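Glutathione transferase gst1-6 (PDB 1V2A) probably catalyses the conjugation of glutathione to electrophilic halide compounds, releasing a halide anion, as a homodimeric Delta-class detoxification enzyme. Local coordinates at residues Ile177-Trp180 and Leu181-Arg185; Thr102-Lys105 and Arg106-Val110. All coordinates share one frame; numbering follows the deposited sequence.

Contact 1 (Ile177-Trp180 and Leu181-Arg185); sequences IRAW and LERVR
Val184 CG2 sits over one face of the Trp180 indole, displaced toward its rim and 3.4 Å from NE1, in a CH-pi contact one turn along helix 175-185. The two side chains run alongside each other and point the same way. With CG anti to the backbone N (chi1 167°), the indole lies beside its own carbonyl carbon, where the next turn can reach it; valine suits the place because its beta branch, with CG2 beside the backbone N, sets a methyl directly over the rim of the indole face. The six-membered part of the indole meets Leu181 CD1 obliquely, 3.4 Å from CZ3. Beneath these side chains the helix is held by ordinary i to i+4 bonds, among them Val184 N to Trp180 O at 3.1 Å, nearly straight at 169°, and Arg183 N to Ala179 O at 3.2 Å.

Next to the indole's stem, Arg183 bends at chi3 and lays its guanidinium back over the Ala179-Trp180 backbone, NH2 coming 3.7 Å from Trp180 CA; the small Ala179 leaves room for this return. Its NE is bonded to Ala143 O. Farther out, Leu157 and Val161 of helix 152-162 and Val139 of helix 122-141 pack on the indole, while Asp154 OD1 accepts its N-H. The buried tryptophan thus combines apolar packing with a satisfied donor, and the bond to Asp154 should limit rotation of the ring.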
ATOM      1  N   ILE B 177     -16.661  14.214   4.425  1.00 31.55           N
ATOM      2  CA  ILE B 177     -16.508  13.141   3.452  1.00 28.55           C
ATOM      3  C   ILE B 177     -17.639  13.289   2.428  1.00 30.16           C
ATOM      4  O   ILE B 177     -17.404  13.252   1.221  1.00 28.56           O
ATOM      5  CB  ILE B 177     -16.597  11.746   4.113  1.00 29.96           C
ATOM      6  CG1 ILE B 177     -15.409  11.548   5.056  1.00 28.52           C
ATOM      7  CG2 ILE B 177     -16.613  10.651   3.038  1.00 27.13           C
ATOM      8  CD1 ILE B 177     -15.388  10.198   5.741  1.00 30.48           C
ATOM      9  N   ARG B 178     -18.863  13.487   2.913  1.00 30.09           N
ATOM     10  CA  ARG B 178     -19.997  13.641   2.014  1.00 32.95           C
ATOM     11  C   ARG B 178     -19.749  14.804   1.067  1.00 33.64           C
ATOM     12  O   ARG B 178     -19.896  14.671  -0.153  1.00 33.92           O
ATOM     13  CB  ARG B 178     -21.299  13.869   2.795  1.00 33.27           C
ATOM     14  CG  ARG B 178     -21.751  12.666   3.633  1.00 35.78           C
ATOM     15  CD  ARG B 178     -23.229  12.762   4.026  1.00 37.15           C
ATOM     16  NE  ARG B 178     -23.514  13.901   4.900  1.00 38.06           N
ATOM     17  CZ  ARG B 178     -23.219  13.937   6.194  1.00 40.23           C
ATOM     18  NH1 ARG B 178     -22.639  12.895   6.767  1.00 41.65           N
ATOM     19  NH2 ARG B 178     -23.479  15.023   6.911  1.00 39.98           N
ATOM     20  N   ALA B 179     -19.360  15.946   1.622  1.00 34.00           N
ATOM     21  CA  ALA B 179     -19.090  17.111   0.789  1.00 34.73           C
ATOM     22  C   ALA B 179     -18.027  16.748  -0.246  1.00 34.99           C
ATOM     23  O   ALA B 179     -18.235  16.904  -1.447  1.00 34.80           O
ATOM     24  CB  ALA B 179     -18.612  18.272   1.652  1.00 34.51           C
ATOM     25  N   TRP B 180     -16.893  16.258   0.249  1.00 35.04           N
ATOM     26  CA  TRP B 180     -15.760  15.845  -0.570  1.00 33.38           C
ATOM     27  C   TRP B 180     -16.185  14.909  -1.699  1.00 34.11           C
ATOM     28  O   TRP B 180     -15.653  14.992  -2.806  1.00 33.48           O
ATOM     29  CB  TRP B 180     -14.713  15.155   0.317  1.00 32.22           C
ATOM     30  CG  TRP B 180     -13.649  14.419  -0.435  1.00 28.99           C
ATOM     31  CD1 TRP B 180     -12.625  14.961  -1.151  1.00 28.97           C
ATOM     32  CD2 TRP B 180     -13.514  12.998  -0.554  1.00 29.38           C
ATOM     33  NE1 TRP B 180     -11.858  13.968  -1.708  1.00 28.83           N
ATOM     34  CE2 TRP B 180     -12.381  12.752  -1.358  1.00 29.29           C
ATOM     35  CE3 TRP B 180     -14.241  11.908  -0.057  1.00 29.19           C
ATOM     36  CZ2 TRP B 180     -11.954  11.457  -1.679  1.00 29.55           C
ATOM     37  CZ3 TRP B 180     -13.816  10.620  -0.375  1.00 27.94           C
ATOM     38  CH2 TRP B 180     -12.683  10.408  -1.179  1.00 29.06           C
ATOM     39  N   LEU B 181     -17.133  14.016  -1.418  1.00 35.09           N
ATOM     40  CA  LEU B 181     -17.619  13.081  -2.434  1.00 35.52           C
ATOM     41  C   LEU B 181     -18.194  13.816  -3.647  1.00 36.24           C
ATOM     42  O   LEU B 181     -17.836  13.533  -4.792  1.00 35.29           O
ATOM     43  CB  LEU B 181     -18.708  12.164  -1.869  1.00 35.41           C
ATOM     44  CG  LEU B 181     -18.393  10.833  -1.168  1.00 37.80           C
ATOM     45  CD1 LEU B 181     -17.001  10.359  -1.538  1.00 36.99           C
ATOM     46  CD2 LEU B 181     -18.538  10.981   0.329  1.00 38.19           C
ATOM     47  N   GLU B 182     -19.094  14.757  -3.386  1.00 37.47           N
ATOM     48  CA  GLU B 182     -19.730  15.525  -4.451  1.00 38.25           C
ATOM     49  C   GLU B 182     -18.681  16.269  -5.282  1.00 37.57           C
ATOM     50  O   GLU B 182     -18.750  16.289  -6.513  1.00 33.04           O
ATOM     51  CB  GLU B 182     -20.725  16.519  -3.848  1.00 41.28           C
ATOM     52  CG  GLU B 182     -21.457  15.998  -2.612  1.00 47.20           C
ATOM     53  CD  GLU B 182     -22.455  14.888  -2.910  1.00 51.46           C
ATOM     54  OE1 GLU B 182     -22.115  13.941  -3.661  1.00 53.31           O
ATOM     55  OE2 GLU B 182     -23.586  14.958  -2.374  1.00 53.22           O
ATOM     56  N   ARG B 183     -17.711  16.875  -4.596  1.00 36.12           N
ATOM     57  CA  ARG B 183     -16.642  17.622  -5.252  1.00 34.50           C
ATOM     58  C   ARG B 183     -15.888  16.772  -6.269  1.00 34.92           C
ATOM     59  O   ARG B 183     -15.731  17.159  -7.427  1.00 35.63           O
ATOM     60  CB  ARG B 183     -15.636  18.149  -4.216  1.00 34.85           C
ATOM     61  CG  ARG B 183     -15.821  19.604  -3.815  1.00 34.59           C
ATOM     62  CD  ARG B 183     -14.564  20.184  -3.166  1.00 34.97           C
ATOM     63  NE  ARG B 183     -14.293  19.594  -1.861  1.00 36.98           N
ATOM     64  CZ  ARG B 183     -15.027  19.816  -0.778  1.00 36.67           C
ATOM     65  NH1 ARG B 183     -16.074  20.622  -0.840  1.00 36.68           N
ATOM     66  NH2 ARG B 183     -14.719  19.224   0.366  1.00 40.14           N
ATOM     67  N   VAL B 184     -15.418  15.611  -5.827  1.00 35.10           N
ATOM     68  CA  VAL B 184     -14.652  14.722  -6.690  1.00 33.31           C
ATOM     69  C   VAL B 184     -15.439  14.178  -7.869  1.00 32.74           C
ATOM     70  O   VAL B 184     -14.975  14.224  -9.007  1.00 33.25           O
ATOM     71  CB  VAL B 184     -14.077  13.543  -5.885  1.00 31.19           C
ATOM     72  CG1 VAL B 184     -13.387  12.557  -6.815  1.00 31.03           C
ATOM     73  CG2 VAL B 184     -13.106  14.069  -4.853  1.00 30.96           C
ATOM     74  N   ARG B 185     -16.629  13.666  -7.599  1.00 33.39           N
ATOM     75  CA  ARG B 185     -17.451  13.104  -8.664  1.00 34.27           C
ATOM     76  C   ARG B 185     -17.858  14.180  -9.674  1.00 35.40           C
ATOM     77  O   ARG B 185     -17.967  13.912 -10.873  1.00 33.49           O
ATOM     78  CB  ARG B 185     -18.665  12.421  -8.045  1.00 34.74           C
ATOM     79  CG  ARG B 185     -18.247  11.550  -6.873  1.00 35.16           C
ATOM     80  CD  ARG B 185     -19.228  10.454  -6.549  1.00 34.17           C
ATOM     81  NE  ARG B 185     -19.989  10.717  -5.342  1.00 32.66           N
ATOM     82  CZ  ARG B 185     -20.427   9.767  -4.530  1.00 29.98           C
ATOM     83  NH1 ARG B 185     -20.169   8.500  -4.806  1.00 27.97           N
ATOM     84  NH2 ARG B 185     -21.114  10.087  -3.443  1.00 31.31           N
TER

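Contact 2 (Thr102-Lys105 and Arg106-Val110); sequences TLYK and RIIDV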
ATOM      1  N   THR B 102      -5.159   1.100   5.271  1.00 25.11           N
ATOM      2  CA  THR B 102      -5.941   1.526   6.421  1.00 24.72           C
ATOM      3  C   THR B 102      -7.435   1.505   6.176  1.00 24.59           C
ATOM      4  O   THR B 102      -8.142   0.669   6.733  1.00 23.81           O
ATOM      5  CB  THR B 102      -5.548   2.943   6.879  1.00 25.11           C
ATOM      6  OG1 THR B 102      -4.165   2.955   7.251  1.00 25.50           O
ATOM      7  CG2 THR B 102      -6.400   3.381   8.072  1.00 22.85           C
ATOM      8  N   LEU B 103      -7.907   2.413   5.326  1.00 25.71           N
ATOM      9  CA  LEU B 103      -9.332   2.530   5.032  1.00 23.01           C
ATOM     10  C   LEU B 103      -9.950   1.387   4.253  1.00 23.00           C
ATOM     11  O   LEU B 103     -10.908   0.778   4.712  1.00 23.25           O
ATOM     12  CB  LEU B 103      -9.612   3.851   4.309  1.00 23.69           C
ATOM     13  CG  LEU B 103     -11.077   4.230   4.040  1.00 24.47           C
ATOM     14  CD1 LEU B 103     -11.950   3.937   5.250  1.00 23.85           C
ATOM     15  CD2 LEU B 103     -11.148   5.703   3.695  1.00 25.13           C
ATOM     16  N   TYR B 104      -9.417   1.087   3.074  1.00 23.50           N
ATOM     17  CA  TYR B 104      -9.990   0.019   2.275  1.00 21.01           C
ATOM     18  C   TYR B 104      -9.782  -1.357   2.904  1.00 21.62           C
ATOM     19  O   TYR B 104     -10.606  -2.267   2.729  1.00 21.59           O
ATOM     20  CB  TYR B 104      -9.421   0.038   0.851  1.00 21.16           C
ATOM     21  CG  TYR B 104     -10.214  -0.843  -0.089  1.00 20.98           C
ATOM     22  CD1 TYR B 104     -11.574  -0.603  -0.315  1.00 20.84           C
ATOM     23  CD2 TYR B 104      -9.634  -1.965  -0.682  1.00 21.08           C
ATOM     24  CE1 TYR B 104     -12.344  -1.464  -1.098  1.00 20.88           C
ATOM     25  CE2 TYR B 104     -10.396  -2.837  -1.476  1.00 23.39           C
ATOM     26  CZ  TYR B 104     -11.748  -2.577  -1.675  1.00 21.01           C
ATOM     27  OH  TYR B 104     -12.500  -3.430  -2.438  1.00 24.94           O
ATOM     28  N   LYS B 105      -8.685  -1.506   3.639  1.00 24.05           N
ATOM     29  CA  LYS B 105      -8.371  -2.771   4.297  1.00 26.25           C
ATOM     30  C   LYS B 105      -9.430  -3.109   5.330  1.00 26.16           C
ATOM     31  O   LYS B 105      -9.860  -4.259   5.453  1.00 26.26           O
ATOM     32  CB  LYS B 105      -7.005  -2.684   4.987  1.00 27.30           C
ATOM     33  CG  LYS B 105      -6.718  -3.772   6.036  1.00 31.13           C
ATOM     34  CD  LYS B 105      -6.403  -5.154   5.434  1.00 35.54           C
ATOM     35  CE  LYS B 105      -7.630  -5.805   4.801  1.00 39.19           C
ATOM     36  NZ  LYS B 105      -7.378  -7.162   4.231  1.00 40.06           N
ATOM     37  N   ARG B 106      -9.838  -2.097   6.081  1.00 25.69           N
ATOM     38  CA  ARG B 106     -10.835  -2.277   7.117  1.00 27.30           C
ATOM     39  C   ARG B 106     -12.249  -2.372   6.550  1.00 28.10           C
ATOM     40  O   ARG B 106     -13.139  -2.909   7.202  1.00 27.73           O
ATOM     41  CB  ARG B 106     -10.717  -1.142   8.141  1.00 28.31           C
ATOM     42  CG  ARG B 106      -9.390  -1.188   8.905  1.00 29.06           C
ATOM     43  CD  ARG B 106      -9.199   0.020   9.793  1.00 31.71           C
ATOM     44  NE  ARG B 106      -7.845   0.077  10.337  1.00 34.27           N
ATOM     45  CZ  ARG B 106      -7.404   1.032  11.157  1.00 36.57           C
ATOM     46  NH1 ARG B 106      -8.214   2.014  11.533  1.00 34.68           N
ATOM     47  NH2 ARG B 106      -6.150   1.013  11.597  1.00 33.39           N
ATOM     48  N   ILE B 107     -12.453  -1.863   5.335  1.00 28.07           N
ATOM     49  CA  ILE B 107     -13.772  -1.929   4.708  1.00 27.85           C
ATOM     50  C   ILE B 107     -13.993  -3.327   4.154  1.00 25.84           C
ATOM     51  O   ILE B 107     -14.950  -4.001   4.498  1.00 23.86           O
ATOM     52  CB  ILE B 107     -13.918  -0.951   3.510  1.00 27.99           C
ATOM     53  CG1 ILE B 107     -13.740   0.493   3.960  1.00 28.48           C
ATOM     54  CG2 ILE B 107     -15.274  -1.151   2.854  1.00 27.77           C
ATOM     55  CD1 ILE B 107     -14.479   0.829   5.230  1.00 34.85           C
ATOM     56  N   ILE B 108     -13.089  -3.731   3.272  1.00 28.11           N
ATOM     57  CA  ILE B 108     -13.128  -5.025   2.617  1.00 27.71           C
ATOM     58  C   ILE B 108     -13.068  -6.175   3.624  1.00 27.95           C
ATOM     59  O   ILE B 108     -13.592  -7.255   3.362  1.00 23.73           O
ATOM     60  CB  ILE B 108     -11.962  -5.124   1.590  1.00 31.46           C
ATOM     61  CG1 ILE B 108     -12.525  -5.318   0.182  1.00 31.50           C
ATOM     62  CG2 ILE B 108     -10.992  -6.232   1.977  1.00 31.77           C
ATOM     63  CD1 ILE B 108     -13.259  -6.604  -0.008  1.00 33.69           C
ATOM     64  N   ASP B 109     -12.415  -5.950   4.764  1.00 26.66           N
ATOM     65  CA  ASP B 109     -12.354  -6.987   5.791  1.00 28.37           C
ATOM     66  C   ASP B 109     -13.795  -7.237   6.224  1.00 28.21           C
ATOM     67  O   ASP B 109     -14.264  -8.372   6.232  1.00 29.88           O
ATOM     68  CB  ASP B 109     -11.521  -6.534   6.996  1.00 27.57           C
ATOM     69  CG  ASP B 109     -10.028  -6.797   6.818  1.00 29.75           C
ATOM     70  OD1 ASP B 109      -9.639  -7.421   5.808  1.00 30.94           O
ATOM     71  OD2 ASP B 109      -9.242  -6.384   7.701  1.00 27.37           O
ATOM     72  N   VAL B 110     -14.504  -6.162   6.557  1.00 27.50           N
ATOM     73  CA  VAL B 110     -15.897  -6.268   6.970  1.00 25.32           C
ATOM     74  C   VAL B 110     -16.739  -6.934   5.877  1.00 25.45           C
ATOM     75  O   VAL B 110     -17.503  -7.858   6.146  1.00 26.31           O
ATOM     76  CB  VAL B 110     -16.502  -4.884   7.279  1.00 24.10           C
ATOM     77  CG1 VAL B 110     -17.919  -5.050   7.787  1.00 25.48           C
ATOM     78  CG2 VAL B 110     -15.670  -4.160   8.320  1.00 22.75           C
TER
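Ile108 CB lies over one face of the Tyr104 ring, displaced toward the rim, and its CG1 reaches 3.4 Å from CZ, while Ile107 CB approaches the ring obliquely. A second flat group, the Arg106 guanidinium, has Thr102 CG2 centred over one face, 4.0 Å from Arg106 CZ. Tyr104-Ile108 and Thr102-Arg106 are i to i+4 pairs within helix 86-115, a long helix of the all-helical C-terminal domain of the glutathione transferase fold. The threonine methyl, small and apolar, rests on the guanidinium plane of the arginine, whose extended chain carries NH1 on to Lys127 O.

A chi1 of -167° swings the Tyr104 ring away from its own N and over the following turn, where Ile108 meets it. Pro10 and Pro11 also touch this ring, and its side chain comes about 5 Å from the bound glutathione sulfonic acid, so Ile108 packs on an aromatic ring close to the ligand. Leu103 and Ile107 lie side by side, their CD1 atoms 4.0 Å apart; Leu103 packs on Leu132 and Leu135 and Ile107 on Leu128, a buried interface between helices that suits branched apolar side chains. On the partly exposed flank Lys105, which packs on Lys105 of the second subunit, bends at chi2 and chi3 to form a salt bridge with Asp109, though the carboxylate position is less certain. Under the tyrosine-isoleucine pair, Ile108 N donates to Tyr104 O at 2.9 Å and 166°.

How the contacts relate
From the N terminus, the chain passes through the thioredoxin-like domain and enters helix 86-115, where contact 2 joins two consecutive turns. Helices 122-141 and 152-162 follow before helix 175-185 brings in contact 1. Each contact closes about one helical turn and no larger loop; the two come in series, neither nesting nor crossing, and their nearest atoms remain about 7 Å apart. What they share is neighbours: helices 122-141 and 152-162 receive side chains from both, and Leu135 touches both Leu103 and Ile177. Contact 2 faces the ligand and the second subunit, whereas contact 1 belongs to packing within the C-terminal domain.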